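Local structure of TIR domain-containing adapter molecule 1 (Homo sapiens, 4BSX) at residues A[23-28]-A[109-114]; A[62-67]-A[74-79]; A[123-128]-A[137-142]. The protein acts as an adaptor in Toll-like receptor signalling, inducing interferon-beta in innate immunity, and is probably also involved in NF-kappa-B activation and apoptosis. The protein carries 2 engineered substitutions. All coordinates share one frame; numbering follows the deposited sequence.

Contact 1: residues A[23-28]-A[109-114]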
loop_
_atom_site.group_PDB
_atom_site.type_symbol
_atom_site.label_atom_id
_atom_site.label_comp_id
_atom_site.label_asym_id
_atom_site.label_seq_id
_atom_site.Cartn_x
_atom_site.Cartn_y
_atom_site.Cartn_z
ATOM N N GLN A 23 15.381 11.655 -1.610
ATOM C CA GLN A 23 15.140 11.885 -0.197
ATOM C C GLN A 23 14.235 13.085 0.021
ATOM O O GLN A 23 13.466 13.112 1.006
ATOM C CB GLN A 23 16.462 12.085 0.555
ATOM C CG GLN A 23 17.477 10.869 0.511
ATOM C CD GLN A 23 16.938 9.574 1.157
ATOM O OE1 GLN A 23 17.014 9.373 2.366
ATOM N NE2 GLN A 23 16.412 8.684 0.329
ATOM N N ASP A 24 14.318 14.075 -0.871
ATOM C CA ASP A 24 13.507 15.290 -0.729
ATOM C C ASP A 24 12.033 14.881 -0.861
ATOM O O ASP A 24 11.249 15.065 0.079
ATOM C CB ASP A 24 13.852 16.381 -1.774
ATOM C CG ASP A 24 15.112 17.193 -1.440
ATOM O OD1 ASP A 24 15.602 17.192 -0.280
ATOM O OD2 ASP A 24 15.626 17.830 -2.384
ATOM N N LYS A 25 11.687 14.281 -1.999
ATOM C CA LYS A 25 10.362 13.651 -2.203
ATOM C C LYS A 25 9.876 12.725 -1.077
ATOM O O LYS A 25 8.722 12.822 -0.644
ATOM C CB LYS A 25 10.291 12.908 -3.527
ATOM C CG LYS A 25 8.897 12.546 -3.903
ATOM C CD LYS A 25 7.954 13.751 -4.086
ATOM C CE LYS A 25 8.419 14.785 -5.094
ATOM N NZ LYS A 25 8.190 14.389 -6.494
ATOM N N LEU A 26 10.726 11.869 -0.539
ATOM C CA LEU A 26 10.288 11.092 0.615
ATOM C C LEU A 26 9.925 11.958 1.834
ATOM O O LEU A 26 8.914 11.747 2.485
ATOM C CB LEU A 26 11.340 10.072 1.011
ATOM C CG LEU A 26 11.602 8.943 0.005
ATOM C CD1 LEU A 26 12.670 8.024 0.580
ATOM C CD2 LEU A 26 10.332 8.180 -0.320
ATOM N N LEU A 27 10.774 12.920 2.156
ATOM C CA LEU A 27 10.450 13.911 3.171
ATOM C C LEU A 27 9.092 14.598 2.885
ATOM O O LEU A 27 8.254 14.686 3.770
ATOM C CB LEU A 27 11.584 14.947 3.311
ATOM C CG LEU A 27 12.820 14.366 4.035
ATOM C CD1 LEU A 27 14.060 15.197 3.867
ATOM C CD2 LEU A 27 12.520 14.132 5.543
ATOM N N TYR A 28 8.880 15.018 1.648
ATOM C CA TYR A 28 7.598 15.530 1.194
ATOM C C TYR A 28 6.461 14.564 1.508
ATOM O O TYR A 28 5.485 14.963 2.123
ATOM C CB TYR A 28 7.633 15.798 -0.307
ATOM C CG TYR A 28 6.280 16.172 -0.871
ATOM C CD1 TYR A 28 5.639 17.370 -0.483
ATOM C CD2 TYR A 28 5.614 15.327 -1.777
ATOM C CE1 TYR A 28 4.358 17.725 -1.000
ATOM C CE2 TYR A 28 4.321 15.675 -2.303
ATOM C CZ TYR A 28 3.727 16.860 -1.910
ATOM O OH TYR A 28 2.502 17.171 -2.434
ATOM N N GLU A 109 1.029 11.039 -7.125
ATOM C CA GLU A 109 2.185 11.828 -6.782
ATOM C C GLU A 109 3.119 11.869 -7.966
ATOM O O GLU A 109 4.191 12.462 -7.901
ATOM C CB GLU A 109 2.906 11.237 -5.564
ATOM C CG GLU A 109 2.097 11.391 -4.246
ATOM C CD GLU A 109 1.770 12.842 -3.900
ATOM O OE1 GLU A 109 2.426 13.772 -4.418
ATOM O OE2 GLU A 109 0.841 13.080 -3.123
ATOM N N LYS A 110 2.715 11.203 -9.044
ATOM C CA LYS A 110 3.522 11.131 -10.257
ATOM C C LYS A 110 4.847 10.439 -10.035
ATOM O O LYS A 110 5.807 10.731 -10.744
ATOM C CB LYS A 110 3.727 12.545 -10.819
ATOM C CG LYS A 110 2.420 13.221 -11.169
ATOM C CD LYS A 110 2.537 14.722 -11.331
ATOM C CE LYS A 110 1.220 15.326 -11.838
ATOM N NZ LYS A 110 0.047 15.025 -10.937
ATOM N N LEU A 111 4.897 9.490 -9.092
ATOM C CA LEU A 111 6.104 8.707 -8.863
ATOM C C LEU A 111 6.159 7.453 -9.718
ATOM O O LEU A 111 7.185 6.743 -9.722
ATOM C CB LEU A 111 6.220 8.323 -7.394
ATOM C CG LEU A 111 6.191 9.465 -6.382
ATOM C CD1 LEU A 111 6.579 8.954 -5.011
ATOM C CD2 LEU A 111 7.102 10.620 -6.789
ATOM N N CYS A 112 5.048 7.172 -10.403
ATOM C CA CYS A 112 4.934 6.053 -11.354
ATOM C C CYS A 112 3.773 6.274 -12.345
ATOM O O CYS A 112 2.877 7.065 -12.099
ATOM C CB CYS A 112 4.726 4.732 -10.618
ATOM S SG CYS A 112 3.029 4.486 -10.131
ATOM N N PRO A 113 3.801 5.585 -13.494
ATOM C CA PRO A 113 2.753 5.799 -14.504
ATOM C C PRO A 113 1.393 5.264 -14.084
ATOM O O PRO A 113 1.322 4.294 -13.325
ATOM C CB PRO A 113 3.262 5.028 -15.715
ATOM C CG PRO A 113 4.240 4.068 -15.173
ATOM C CD PRO A 113 4.862 4.686 -13.976
ATOM N N ALA A 114 0.337 5.910 -14.571
ATOM C CA ALA A 114 -1.027 5.570 -14.217
ATOM C C ALA A 114 -1.396 4.164 -14.695
ATOM O O ALA A 114 -2.304 3.532 -14.155
ATOM C CB ALA A 114 -1.977 6.564 -14.802
HETATM O O HOH W 1 5.198 13.639 -5.425
#
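Lys25 and Glu109 meet at a water that three polar atoms hold. The water donates to the backbone Glu109 O at 2.9 Å and to Glu109 OE1 at 3.0 Å. It also accepts a weak bond of 3.3 Å from Lys25 NZ. The ammonium and the carboxylate are linked only loosely, through water: Lys25 NZ and Glu109 OE1 are 6.2 Å apart. Glu109 OE1 also meets the edge of the Tyr28 ring. It lies in the ring plane, 3.4 Å from Tyr28 CE2, and the carboxylate is turned 71° against the ring. Lys25 leaves the helix with CG anti to the backbone N (chi1 -166°) and then bends at the next three torsions. This hooked chain lies alongside Leu111, whose CD2 is 3.9 Å from Lys25 CG and equally close to Lys25 NZ. The stronger polar ties run to Lys32, which forms a salt bridge with Glu109 OE2 and a hydrogen bond with Tyr28 OH. Lys110, with positive phi, ends helix 96-108 in a Schellman motif. Between Lys25 and Glu109 the weak lysine bond suggests a modest attraction; the direct charge pairing with helix 23-33 is that of Glu109 with Lys32.

Contact 2: residues A[62-67]-A[74-79]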
loop_
_atom_site.group_PDB
_atom_site.type_symbol
_atom_site.label_atom_id
_atom_site.label_comp_id
_atom_site.label_asym_id
_atom_site.label_seq_id
_atom_site.Cartn_x
_atom_site.Cartn_y
_atom_site.Cartn_z
ATOM N N ILE A 62 6.066 2.442 15.162
ATOM C CA ILE A 62 4.970 3.013 15.948
ATOM C C ILE A 62 3.716 3.192 15.087
ATOM O O ILE A 62 2.626 2.891 15.504
ATOM C CB ILE A 62 5.403 4.329 16.612
ATOM C CG1 ILE A 62 6.312 4.004 17.799
ATOM C CG2 ILE A 62 4.189 5.143 17.061
ATOM C CD1 ILE A 62 7.168 5.140 18.212
ATOM N N SER A 63 3.908 3.641 13.860
ATOM C CA SER A 63 2.822 3.769 12.916
ATOM C C SER A 63 2.217 2.411 12.537
ATOM O O SER A 63 1.000 2.295 12.303
ATOM C CB SER A 63 3.325 4.455 11.648
ATOM O OG SER A 63 3.856 5.745 11.943
ATOM N N LEU A 64 3.042 1.376 12.427
ATOM C CA LEU A 64 2.486 0.102 11.982
ATOM C C LEU A 64 1.758 -0.527 13.139
ATOM O O LEU A 64 0.773 -1.220 12.954
ATOM C CB LEU A 64 3.571 -0.828 11.444
ATOM C CG LEU A 64 4.114 -0.336 10.092
ATOM C CD1 LEU A 64 5.487 -0.905 9.863
ATOM C CD2 LEU A 64 3.167 -0.691 8.956
ATOM N N GLU A 65 2.241 -0.284 14.353
ATOM C CA GLU A 65 1.543 -0.800 15.524
ATOM C C GLU A 65 0.116 -0.219 15.615
ATOM O O GLU A 65 -0.807 -0.906 16.027
ATOM C CB GLU A 65 2.323 -0.530 16.813
ATOM C CG GLU A 65 1.445 -0.358 18.082
ATOM C CD GLU A 65 0.932 -1.668 18.670
ATOM O OE1 GLU A 65 1.494 -2.730 18.324
ATOM O OE2 GLU A 65 -0.022 -1.624 19.490
ATOM N N ALA A 66 -0.071 1.031 15.218
ATOM C CA ALA A 66 -1.405 1.597 15.221
ATOM C C ALA A 66 -2.244 0.967 14.123
ATOM O O ALA A 66 -3.471 1.105 14.102
ATOM C CB ALA A 66 -1.338 3.110 15.039
ATOM N N LEU A 67 -1.594 0.278 13.188
ATOM C CA LEU A 67 -2.324 -0.298 12.058
ATOM C C LEU A 67 -2.531 -1.804 12.178
ATOM O O LEU A 67 -2.978 -2.436 11.237
ATOM C CB LEU A 67 -1.620 0.045 10.723
ATOM C CG LEU A 67 -1.584 1.523 10.295
ATOM C CD1 LEU A 67 -0.761 1.721 9.044
ATOM C CD2 LEU A 67 -2.981 2.070 10.075
ATOM N N ARG A 74 0.315 -5.696 9.107
ATOM C CA ARG A 74 0.990 -6.655 9.965
ATOM C C ARG A 74 2.135 -7.342 9.225
ATOM O O ARG A 74 3.240 -7.479 9.763
ATOM C CB ARG A 74 -0.014 -7.687 10.473
ATOM C CG ARG A 74 -0.898 -7.175 11.571
ATOM C CD ARG A 74 -1.520 -8.325 12.355
ATOM N NE ARG A 74 -2.326 -9.236 11.544
ATOM C CZ ARG A 74 -3.628 -9.084 11.257
ATOM N NH1 ARG A 74 -4.304 -8.021 11.660
ATOM N NH2 ARG A 74 -4.258 -9.997 10.521
ATOM N N LEU A 75 1.851 -7.782 7.994
ATOM C CA LEU A 75 2.857 -8.350 7.113
ATOM C C LEU A 75 4.027 -7.371 6.872
ATOM O O LEU A 75 5.189 -7.767 6.854
ATOM C CB LEU A 75 2.225 -8.721 5.777
ATOM C CG LEU A 75 3.149 -9.527 4.829
ATOM C CD1 LEU A 75 3.094 -11.043 5.173
ATOM C CD2 LEU A 75 2.815 -9.321 3.347
ATOM N N VAL A 76 3.705 -6.100 6.648
ATOM C CA VAL A 76 4.726 -5.046 6.504
ATOM C C VAL A 76 5.544 -4.843 7.789
ATOM O O VAL A 76 6.759 -4.730 7.748
ATOM C CB VAL A 76 4.117 -3.718 6.008
ATOM C CG1 VAL A 76 5.141 -2.591 6.129
ATOM C CG2 VAL A 76 3.656 -3.871 4.560
ATOM N N ALA A 77 4.902 -4.859 8.938
ATOM C CA ALA A 77 5.638 -4.706 10.179
ATOM C C ALA A 77 6.676 -5.817 10.328
ATOM O O ALA A 77 7.816 -5.581 10.746
ATOM C CB ALA A 77 4.663 -4.745 11.367
ATOM N N ARG A 78 6.261 -7.043 10.014
ATOM C CA ARG A 78 7.092 -8.200 10.239
ATOM C C ARG A 78 8.171 -8.327 9.210
ATOM O O ARG A 78 9.312 -8.525 9.551
ATOM C CB ARG A 78 6.246 -9.474 10.239
ATOM C CG ARG A 78 5.395 -9.614 11.456
ATOM C CD ARG A 78 4.197 -10.516 11.180
ATOM N NE ARG A 78 3.239 -10.418 12.268
ATOM C CZ ARG A 78 2.015 -10.923 12.243
ATOM N NH1 ARG A 78 1.587 -11.591 11.175
ATOM N NH2 ARG A 78 1.233 -10.786 13.302
ATOM N N GLN A 79 7.818 -8.226 7.944
ATOM C CA GLN A 79 8.779 -8.568 6.921
ATOM C C GLN A 79 9.582 -7.398 6.387
ATOM O O GLN A 79 10.578 -7.633 5.728
ATOM C CB GLN A 79 8.060 -9.309 5.786
ATOM C CG GLN A 79 7.457 -10.614 6.290
ATOM C CD GLN A 79 6.805 -11.437 5.232
ATOM O OE1 GLN A 79 6.660 -11.014 4.102
ATOM N NE2 GLN A 79 6.399 -12.636 5.604
#
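Leu64 reaches from helix 57-65 over the backbone of Ala77, with its CD1 3.8 Å from Ala77 CA. The other branch goes to Val76, where Leu64 CD2 meets Val76 CG1 at 3.9 Å. The leucine and valine side chains cross at about a right angle. Behind the forked end, the two beta carbons also meet: Leu64 CB is 4.1 Å from Ala77 CB. Leu64 thus uses CB and both methyls, and the contact is wholly apolar. Val76 holds CG1 anti to its own nitrogen (chi1 169°), and this is the methyl that faces the leucine. The small side chain of Ala77 lets the backbones come close. The CA atoms of Leu64 and Ala77 are 6.0 Å apart.

Leu64 is buried and also touches Ala48 of helix 43-53 and Ala81 in the loop after helix 71-79, so it touches three alanines, Ala48, Ala77 and Ala81. The polar chemistry of helix 71-79 is on another side. Arg74 and Arg78 both form salt bridges with Glu90 OE2. Arg74 CB lies over one face of the Arg78 guanidinium, 4.2 Å above its plane. At the far end of the first helix, Leu67 N bonds to Leu64 O as the chain turns off. The arrangement is that of two sequence-adjacent helices joined by a short connection, with one leucine packed against a valine and an alanine. It is a pairing of consecutive helices, as in the tetratricopeptide-repeat proteins of the IFIT family, which this all-helical domain is reported to resemble.

Contact 3: residues A[123-128]-A[137-142]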
loop_
_atom_site.group_PDB
_atom_site.type_symbol
_atom_site.label_atom_id
_atom_site.label_comp_id
_atom_site.label_asym_id
_atom_site.label_seq_id
_atom_site.Cartn_x
_atom_site.Cartn_y
_atom_site.Cartn_z
ATOM N N GLU A 123 -5.448 -6.863 -11.278
ATOM C CA GLU A 123 -5.000 -8.024 -10.536
ATOM C C GLU A 123 -5.802 -8.175 -9.262
ATOM O O GLU A 123 -6.076 -9.284 -8.833
ATOM C CB GLU A 123 -3.478 -7.952 -10.222
ATOM C CG GLU A 123 -2.634 -8.081 -11.486
ATOM C CD GLU A 123 -1.142 -7.850 -11.259
ATOM O OE1 GLU A 123 -0.739 -7.679 -10.088
ATOM O OE2 GLU A 123 -0.368 -7.840 -12.253
ATOM N N ALA A 124 -6.158 -7.071 -8.633
ATOM C CA ALA A 124 -6.924 -7.164 -7.398
ATOM C C ALA A 124 -8.275 -7.737 -7.748
ATOM O O ALA A 124 -8.860 -8.482 -6.978
ATOM C CB ALA A 124 -7.097 -5.795 -6.761
ATOM N N VAL A 125 -8.792 -7.336 -8.907
ATOM C CA VAL A 125 -10.166 -7.685 -9.266
ATOM C C VAL A 125 -10.160 -9.183 -9.578
ATOM O O VAL A 125 -10.997 -9.927 -9.077
ATOM C CB VAL A 125 -10.693 -6.819 -10.437
ATOM C CG1 VAL A 125 -11.918 -7.440 -11.065
ATOM C CG2 VAL A 125 -11.013 -5.422 -9.963
ATOM N N ARG A 126 -9.143 -9.618 -10.333
ATOM C CA ARG A 126 -8.896 -11.031 -10.597
ATOM C C ARG A 126 -8.769 -11.824 -9.318
ATOM O O ARG A 126 -9.421 -12.824 -9.148
ATOM C CB ARG A 126 -7.629 -11.184 -11.415
ATOM C CG ARG A 126 -7.475 -12.521 -12.116
ATOM C CD ARG A 126 -6.219 -12.499 -12.947
ATOM N NE ARG A 126 -6.149 -11.229 -13.664
ATOM C CZ ARG A 126 -5.024 -10.640 -14.041
ATOM N NH1 ARG A 126 -3.862 -11.220 -13.781
ATOM N NH2 ARG A 126 -5.069 -9.473 -14.677
ATOM N N THR A 127 -7.941 -11.371 -8.401
ATOM C CA THR A 127 -7.788 -12.060 -7.131
ATOM C C THR A 127 -9.136 -12.236 -6.372
ATOM O O THR A 127 -9.490 -13.357 -6.024
ATOM C CB THR A 127 -6.752 -11.344 -6.281
ATOM O OG1 THR A 127 -5.485 -11.441 -6.919
ATOM C CG2 THR A 127 -6.643 -11.973 -4.924
ATOM N N LEU A 128 -9.891 -11.158 -6.143
ATOM C CA LEU A 128 -11.156 -11.262 -5.416
ATOM C C LEU A 128 -12.191 -12.168 -6.157
ATOM O O LEU A 128 -12.965 -12.866 -5.541
ATOM C CB LEU A 128 -11.736 -9.862 -5.109
ATOM C CG LEU A 128 -11.267 -9.227 -3.784
ATOM C CD1 LEU A 128 -9.822 -8.818 -3.891
ATOM C CD2 LEU A 128 -12.140 -8.070 -3.347
ATOM N N GLY A 137 -17.749 -6.315 -5.655
ATOM C CA GLY A 137 -18.445 -5.162 -6.220
ATOM C C GLY A 137 -17.818 -3.840 -5.722
ATOM O O GLY A 137 -17.544 -2.918 -6.483
ATOM N N GLU A 138 -17.608 -3.775 -4.411
ATOM C CA GLU A 138 -16.929 -2.660 -3.765
ATOM C C GLU A 138 -15.636 -2.284 -4.451
ATOM O O GLU A 138 -15.389 -1.096 -4.722
ATOM C CB GLU A 138 -16.644 -2.999 -2.295
ATOM C CG GLU A 138 -15.848 -1.915 -1.604
ATOM C CD GLU A 138 -15.753 -2.151 -0.122
ATOM O OE1 GLU A 138 -16.346 -3.137 0.337
ATOM O OE2 GLU A 138 -15.105 -1.349 0.577
ATOM N N LEU A 139 -14.812 -3.303 -4.711
ATOM C CA LEU A 139 -13.493 -3.113 -5.298
ATOM C C LEU A 139 -13.585 -2.612 -6.732
ATOM O O LEU A 139 -12.805 -1.717 -7.147
ATOM C CB LEU A 139 -12.709 -4.423 -5.255
ATOM C CG LEU A 139 -11.424 -4.484 -6.104
ATOM C CD1 LEU A 139 -10.440 -3.422 -5.662
ATOM C CD2 LEU A 139 -10.814 -5.818 -5.973
ATOM N N GLN A 140 -14.537 -3.194 -7.471
ATOM C CA GLN A 140 -14.789 -2.863 -8.857
ATOM C C GLN A 140 -15.261 -1.425 -8.928
ATOM O O GLN A 140 -14.872 -0.709 -9.851
ATOM C CB GLN A 140 -15.879 -3.764 -9.448
ATOM C CG GLN A 140 -15.459 -5.193 -9.824
ATOM C CD GLN A 140 -16.698 -6.074 -10.158
ATOM O OE1 GLN A 140 -17.808 -5.807 -9.685
ATOM N NE2 GLN A 140 -16.505 -7.108 -10.958
ATOM N N ASP A 141 -16.110 -1.009 -7.978
ATOM C CA ASP A 141 -16.555 0.397 -7.893
ATOM C C ASP A 141 -15.357 1.313 -7.701
ATOM O O ASP A 141 -15.143 2.276 -8.463
ATOM C CB ASP A 141 -17.543 0.601 -6.744
ATOM C CG ASP A 141 -18.922 0.038 -7.046
ATOM O OD1 ASP A 141 -19.232 -0.111 -8.261
ATOM O OD2 ASP A 141 -19.679 -0.254 -6.068
ATOM N N GLU A 142 -14.567 1.012 -6.677
ATOM C CA GLU A 142 -13.291 1.714 -6.450
ATOM C C GLU A 142 -12.361 1.680 -7.669
ATOM O O GLU A 142 -11.759 2.661 -8.049
ATOM C CB GLU A 142 -12.592 1.118 -5.231
ATOM C CG GLU A 142 -11.191 1.618 -5.024
ATOM C CD GLU A 142 -10.623 1.106 -3.736
ATOM O OE1 GLU A 142 -11.465 0.833 -2.848
ATOM O OE2 GLU A 142 -9.357 0.965 -3.637
#
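Leu139 is the bump of this contact, and Ala124, Val125 and Leu128 form the hollow that takes it. Its CD2 enters deepest. This methyl lies 3.8 Å from Ala124 CB on one wall and 3.7 Å from Leu128 CD2 on another. The floor is backbone, with Ala124 O 3.5 Å from Leu139 CD2. Val125 closes a further side, its CG2 resting 4.0 Å from Leu139 CG. The short side chain of Ala124 leaves Leu139 CD2 close to the backbone. Leu139 carries CG anti to its backbone N (chi1 167°), which sends the branch across to the other helix. Val125 and Leu128 approach it at a slant. An alanine at Leu128 removes the branch that touches Leu139 CD2, which would probably open a gap and leave that methyl less confined. Gln140 lies at the border of the contact, its CG 4.4 Å from Val125 CG1.

The two segments run almost antiparallel, at 169°, with their axes 9.9 Å apart. Away from the interface, Glu123 O accepts from both Thr127 N and Thr127 OG1. The two donors reach it from opposite faces of its plane, and the hydroxyl bond is 2.9 Å long. This ties the threonine side chain back to its own helix.

Helices 114-130 and 136-147 form a hairpin that helix 96-108 covers. There Ser96 touches Ala124 and Thr127, while Trp97 touches Leu139. Glu142 links the three helices: its OE1 forms a salt bridge with Arg101 of helix 96-108, and its OE2 bonds to Tyr121 of helix 114-130 and to Trp97.

Contacts 2 and 3 are buried, and each joins two helices that are neighbours in sequence. They lie on opposite sides of the chain's centre, with their own centres about 24 Å apart. In both, a leucine packs against small or branched apolar groups. Contact 1 differs in place and chemistry. It is a surface contact between parts of the chain 81 residues apart at their closest ends, and it mixes a bridging water and charged groups with a small apolar contact. Contact 2 falls within the chain span that contact 1 closes, while contact 3 follows it. Helix 96-108 borders contacts 1 and 3, and the 109-114 loop leads into helix 114-130 of contact 3.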